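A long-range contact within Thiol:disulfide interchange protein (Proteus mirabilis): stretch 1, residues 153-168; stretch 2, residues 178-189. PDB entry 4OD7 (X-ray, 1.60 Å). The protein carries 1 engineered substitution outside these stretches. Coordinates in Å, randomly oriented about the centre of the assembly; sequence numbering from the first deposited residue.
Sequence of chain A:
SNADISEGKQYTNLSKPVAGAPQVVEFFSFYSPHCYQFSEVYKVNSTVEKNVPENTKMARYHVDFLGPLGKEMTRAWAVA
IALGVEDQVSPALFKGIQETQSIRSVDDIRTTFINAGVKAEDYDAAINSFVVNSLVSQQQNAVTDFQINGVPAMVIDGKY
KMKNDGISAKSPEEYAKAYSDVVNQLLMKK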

# COMPACT_ATOMS: atom_id res chain seq x y z
N ALA A 153 -5.98 1.78 -2.00
CA ALA A 153 -6.82 2.68 -1.22
C ALA A 153 -5.95 3.49 -0.28
O ALA A 153 -4.95 2.99 0.15
CB ALA A 153 -7.84 1.90 -0.45
N MET A 154 -6.32 4.73 0.04
CA MET A 154 -5.52 5.57 0.96
C MET A 154 -6.50 6.35 1.86
O MET A 154 -7.53 6.83 1.40
CB MET A 154 -4.61 6.53 0.15
CG MET A 154 -3.55 7.28 0.91
SD MET A 154 -2.61 8.45 -0.10
CE MET A 154 -1.67 7.36 -1.15
N VAL A 155 -6.23 6.36 3.15
CA VAL A 155 -7.09 7.06 4.10
C VAL A 155 -6.27 8.08 4.86
O VAL A 155 -5.13 7.78 5.22
CB VAL A 155 -7.78 6.10 5.03
CG1 VAL A 155 -8.69 6.88 5.99
CG2 VAL A 155 -8.58 5.11 4.18
N ILE A 156 -6.80 9.28 5.05
CA ILE A 156 -6.01 10.34 5.67
C ILE A 156 -6.58 10.76 7.01
O ILE A 156 -7.78 10.93 7.14
CB ILE A 156 -5.92 11.52 4.72
CG1 ILE A 156 -5.17 11.06 3.47
CG2 ILE A 156 -5.21 12.68 5.37
CD1 ILE A 156 -5.26 11.99 2.33
N ASP A 157 -5.71 10.89 8.01
CA ASP A 157 -6.08 11.26 9.38
C ASP A 157 -7.14 10.34 10.00
O ASP A 157 -7.82 10.72 10.97
CB ASP A 157 -6.55 12.71 9.42
CG ASP A 157 -5.42 13.68 9.13
OD1 ASP A 157 -4.26 13.36 9.50
OD2 ASP A 157 -5.67 14.74 8.52
N GLY A 158 -7.20 9.12 9.48
CA GLY A 158 -8.17 8.13 9.92
C GLY A 158 -9.61 8.55 9.67
O GLY A 158 -10.53 7.93 10.19
N LYS A 159 -9.81 9.57 8.84
CA LYS A 159 -11.12 10.23 8.70
C LYS A 159 -11.56 10.45 7.24
O LYS A 159 -12.76 10.40 6.97
CB LYS A 159 -11.16 11.57 9.48
CG LYS A 159 -10.41 12.75 8.90
CD LYS A 159 -10.63 14.00 9.79
CE LYS A 159 -9.32 14.73 10.12
NZ LYS A 159 -9.48 16.06 10.81
N TYR A 160 -10.63 10.67 6.31
CA TYR A 160 -11.00 10.93 4.91
C TYR A 160 -10.50 9.83 3.99
O TYR A 160 -9.32 9.55 3.96
CB TYR A 160 -10.41 12.25 4.40
CG TYR A 160 -10.67 13.49 5.25
CD1 TYR A 160 -11.96 13.97 5.40
CD2 TYR A 160 -9.63 14.17 5.89
CE1 TYR A 160 -12.22 15.11 6.15
CE2 TYR A 160 -9.88 15.32 6.65
CZ TYR A 160 -11.19 15.78 6.78
OH TYR A 160 -11.48 16.91 7.53
N LYS A 161 -11.41 9.23 3.23
CA LYS A 161 -11.03 8.25 2.23
C LYS A 161 -10.94 8.88 0.84
O LYS A 161 -11.92 9.40 0.31
CB LYS A 161 -11.99 7.07 2.24
CG LYS A 161 -11.59 5.94 1.33
CD LYS A 161 -12.55 4.79 1.38
CE LYS A 161 -12.23 3.98 2.67
NZ LYS A 161 -12.94 2.67 2.85
N MET A 162 -9.74 8.84 0.28
CA MET A 162 -9.51 9.28 -1.09
C MET A 162 -10.44 8.65 -2.11
O MET A 162 -10.76 7.47 -2.03
CB MET A 162 -8.08 9.02 -1.52
CG MET A 162 -7.07 9.79 -0.78
SD MET A 162 -7.19 11.56 -0.98
CE MET A 162 -6.77 11.90 -2.67
N LYS A 163 -10.92 9.47 -3.03
CA LYS A 163 -11.71 9.05 -4.17
C LYS A 163 -10.86 9.09 -5.43
O LYS A 163 -10.73 10.13 -6.05
CB LYS A 163 -12.92 9.94 -4.32
CG LYS A 163 -14.06 9.29 -4.99
CD LYS A 163 -15.31 10.14 -4.91
CE LYS A 163 -15.83 10.45 -6.32
NZ LYS A 163 -16.58 9.35 -6.93
N ASN A 164 -10.25 7.95 -5.75
CA ASN A 164 -9.24 7.87 -6.81
C ASN A 164 -9.81 8.20 -8.18
O ASN A 164 -9.09 8.61 -9.08
CB ASN A 164 -8.54 6.50 -6.80
CG ASN A 164 -7.66 6.28 -5.56
OD1 ASN A 164 -7.67 7.07 -4.63
ND2 ASN A 164 -6.94 5.17 -5.53
N ASP A 165 -11.11 7.94 -8.33
CA ASP A 165 -11.83 8.24 -9.58
C ASP A 165 -12.43 9.63 -9.50
O ASP A 165 -13.28 9.99 -10.29
CB ASP A 165 -12.91 7.19 -9.87
CG ASP A 165 -14.16 7.38 -9.08
OD1 ASP A 165 -14.14 7.99 -8.05
OD2 ASP A 165 -15.21 6.83 -9.46
N GLY A 166 -12.00 10.40 -8.52
CA GLY A 166 -12.51 11.72 -8.27
C GLY A 166 -11.43 12.76 -8.50
O GLY A 166 -11.69 13.98 -8.41
N ILE A 167 -10.22 12.30 -8.79
CA ILE A 167 -9.12 13.17 -9.17
C ILE A 167 -9.01 13.23 -10.69
O ILE A 167 -9.05 12.20 -11.35
CB ILE A 167 -7.79 12.69 -8.55
CG1 ILE A 167 -7.83 12.95 -7.06
CG2 ILE A 167 -6.61 13.43 -9.11
CD1 ILE A 167 -6.88 12.16 -6.31
N SER A 168 -8.97 14.44 -11.23
CA SER A 168 -8.97 14.66 -12.67
C SER A 168 -7.57 15.10 -13.16
O SER A 168 -6.82 15.76 -12.45
CB SER A 168 -10.00 15.70 -13.05
OG SER A 168 -10.07 15.82 -14.46
N ALA A 178 -1.39 15.60 -9.23
CA ALA A 178 -2.71 16.03 -8.85
C ALA A 178 -3.15 15.29 -7.61
O ALA A 178 -3.86 15.83 -6.80
CB ALA A 178 -3.69 15.80 -9.97
N TYR A 179 -2.79 14.01 -7.53
CA TYR A 179 -3.13 13.18 -6.38
C TYR A 179 -2.42 13.71 -5.15
O TYR A 179 -3.02 13.89 -4.09
CB TYR A 179 -2.74 11.72 -6.59
CG TYR A 179 -3.47 10.74 -5.66
CD1 TYR A 179 -3.05 10.52 -4.35
CD2 TYR A 179 -4.58 10.03 -6.11
CE1 TYR A 179 -3.72 9.65 -3.51
CE2 TYR A 179 -5.25 9.16 -5.29
CZ TYR A 179 -4.82 8.96 -3.99
OH TYR A 179 -5.52 8.08 -3.18
N SER A 180 -1.12 13.95 -5.33
CA SER A 180 -0.25 14.50 -4.29
C SER A 180 -0.73 15.87 -3.83
O SER A 180 -0.58 16.22 -2.68
CB SER A 180 1.18 14.62 -4.79
OG SER A 180 1.92 15.41 -3.91
N ASP A 181 -1.28 16.64 -4.77
CA ASP A 181 -1.86 17.94 -4.48
C ASP A 181 -3.05 17.82 -3.51
O ASP A 181 -3.12 18.53 -2.52
CB ASP A 181 -2.28 18.58 -5.79
CG ASP A 181 -2.27 20.08 -5.77
OD1 ASP A 181 -1.62 20.70 -4.90
OD2 ASP A 181 -2.92 20.64 -6.69
N VAL A 182 -4.00 16.93 -3.81
CA VAL A 182 -5.19 16.71 -2.96
C VAL A 182 -4.86 16.23 -1.54
O VAL A 182 -5.51 16.65 -0.59
CB VAL A 182 -6.17 15.72 -3.63
CG1 VAL A 182 -7.36 15.42 -2.75
CG2 VAL A 182 -6.65 16.30 -4.92
N VAL A 183 -3.91 15.31 -1.41
CA VAL A 183 -3.52 14.75 -0.11
C VAL A 183 -3.03 15.82 0.85
O VAL A 183 -3.47 15.87 2.00
CB VAL A 183 -2.44 13.69 -0.25
CG1 VAL A 183 -1.91 13.26 1.12
CG2 VAL A 183 -3.02 12.52 -1.00
N ASN A 184 -2.13 16.66 0.36
CA ASN A 184 -1.52 17.71 1.17
C ASN A 184 -2.59 18.72 1.63
O ASN A 184 -2.46 19.33 2.69
CB ASN A 184 -0.46 18.45 0.34
CG ASN A 184 0.79 17.65 0.13
OD1 ASN A 184 0.97 16.58 0.69
ND2 ASN A 184 1.66 18.16 -0.70
N GLN A 185 -3.66 18.86 0.85
CA GLN A 185 -4.76 19.74 1.22
C GLN A 185 -5.58 19.09 2.31
O GLN A 185 -6.04 19.77 3.22
CB GLN A 185 -5.64 20.08 0.00
N LEU A 186 -5.76 17.79 2.24
CA LEU A 186 -6.44 17.09 3.30
C LEU A 186 -5.60 17.01 4.55
O LEU A 186 -6.10 16.79 5.65
CB LEU A 186 -6.75 15.68 2.86
CG LEU A 186 -7.91 15.54 1.90
CD1 LEU A 186 -7.70 14.33 1.03
CD2 LEU A 186 -9.17 15.39 2.71
N LEU A 187 -4.28 17.11 4.38
CA LEU A 187 -3.41 17.07 5.55
C LEU A 187 -3.48 18.35 6.37
O LEU A 187 -3.48 18.30 7.62
CB LEU A 187 -1.98 16.80 5.11
CG LEU A 187 -1.71 15.35 4.71
CD1 LEU A 187 -0.30 15.26 4.20
CD2 LEU A 187 -1.95 14.38 5.89
N MET A 188 -3.51 19.50 5.68
CA MET A 188 -3.64 20.79 6.38
C MET A 188 -5.05 20.99 6.95
O MET A 188 -5.32 22.01 7.56
CB MET A 188 -3.29 21.97 5.45
CG MET A 188 -1.79 22.15 5.09
SD MET A 188 -0.60 22.35 6.46
CE MET A 188 0.02 20.66 6.66
N LYS A 189 -5.93 20.00 6.78
CA LYS A 189 -7.33 20.13 7.21
C LYS A 189 -7.62 19.49 8.57
O LYS A 189 -7.59 18.27 8.73
CB LYS A 189 -8.22 19.52 6.13
CG LYS A 189 -9.70 19.75 6.31
CD LYS A 189 -10.43 19.25 5.08
CE LYS A 189 -11.96 19.33 5.19
NZ LYS A 189 -12.52 20.49 4.42

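This contact is a helix packed against one face of a β-hairpin and the loop that follows it, held together almost wholly by apolar side chains and fastened by a single hydrogen bond between the two stretches. The hairpin is built from strands 153-156 and 160-162, tied by backbone hydrogen bonds such as Ile 156 N to Tyr 160 O (2.8 Å) and Met 162 N to Met 154 O (3.2 Å). Helix 178-187 runs at 27° to the first strand and almost exactly antiparallel to the second, at 178°, with axes 9.8 and 10.7 Å away at closest approach, a spacing that leaves room for one interlocking layer of side chains.

Strand alternation decides which residues take part. Met 154, Ile 156, Tyr 160 and Met 162 direct their CA-to-CB bonds toward the helix, whereas those of Ala 153 and Lys 161 point away, and the ammonium group of Lys 161 finds its hydrogen bond elsewhere in the structure. The helix answers with Tyr 179, Val 182, Val 183 and Leu 186. Tyr 179 and Val 183 are four apart, Tyr 179 and Val 182 three, and Leu 186 follows Val 182 by four, so they recur near one side of the helix.

Tyr 179 loses more surface to the other stretch than any other residue. Its chi1 is t, and although its CA-to-CB bond points sideways, the long ring carries its end inward. Met 162 CE lies over one face, 4.0 Å from the centroid of the Tyr 179 ring, in a CH-pi contact, while Met 154 SD sits at the ring edge, 3.8 Å from Tyr 179 CE1. Methionine suits both places because its flexible, unbranched chain can fit around a flat ring. Ile 167, from the loop, presses in obliquely, its CD1 only 3.1 Å from Tyr 179 CD2. At the tip of the ring, Tyr 179 OH donates a hydrogen bond to Asn 164 OD1 (2.8 Å), so that the one polar atom of a buried side chain is satisfied. Asn 164 belongs to a type I turn from Lys 163 to Gly 166, closed by Gly 166 N to Lys 163 O (2.8 Å); a salt bridge from Lys 163 NZ to Asp 165 OD1 (3.0 Å) links two further turn residues.

Farther along the helix, Leu 186 fits among three hairpin residues. Leu 186 CD2 lies over a face of the Tyr 160 ring, 3.8 Å from its centroid, and Leu 186 CD1 meets Ile 156 CD1 at 3.6 Å and Met 162 SD at 3.5 Å. Branched aliphatic chains suit such a site because their methyls can fill separate pockets. Ile 156 also uses both its methyls, placing CD1 3.8 Å from Val 183 CG1 and CG2 3.7 Å from Leu 187 CD2. Past the last turn of the helix, Lys 189 lays its aliphatic chain beside the Tyr 160 ring, obliquely, with Lys 189 CE 3.4 Å from Tyr 160 OH; the long chain lets its methylenes lie against the tyrosine at the exposed end of the contact.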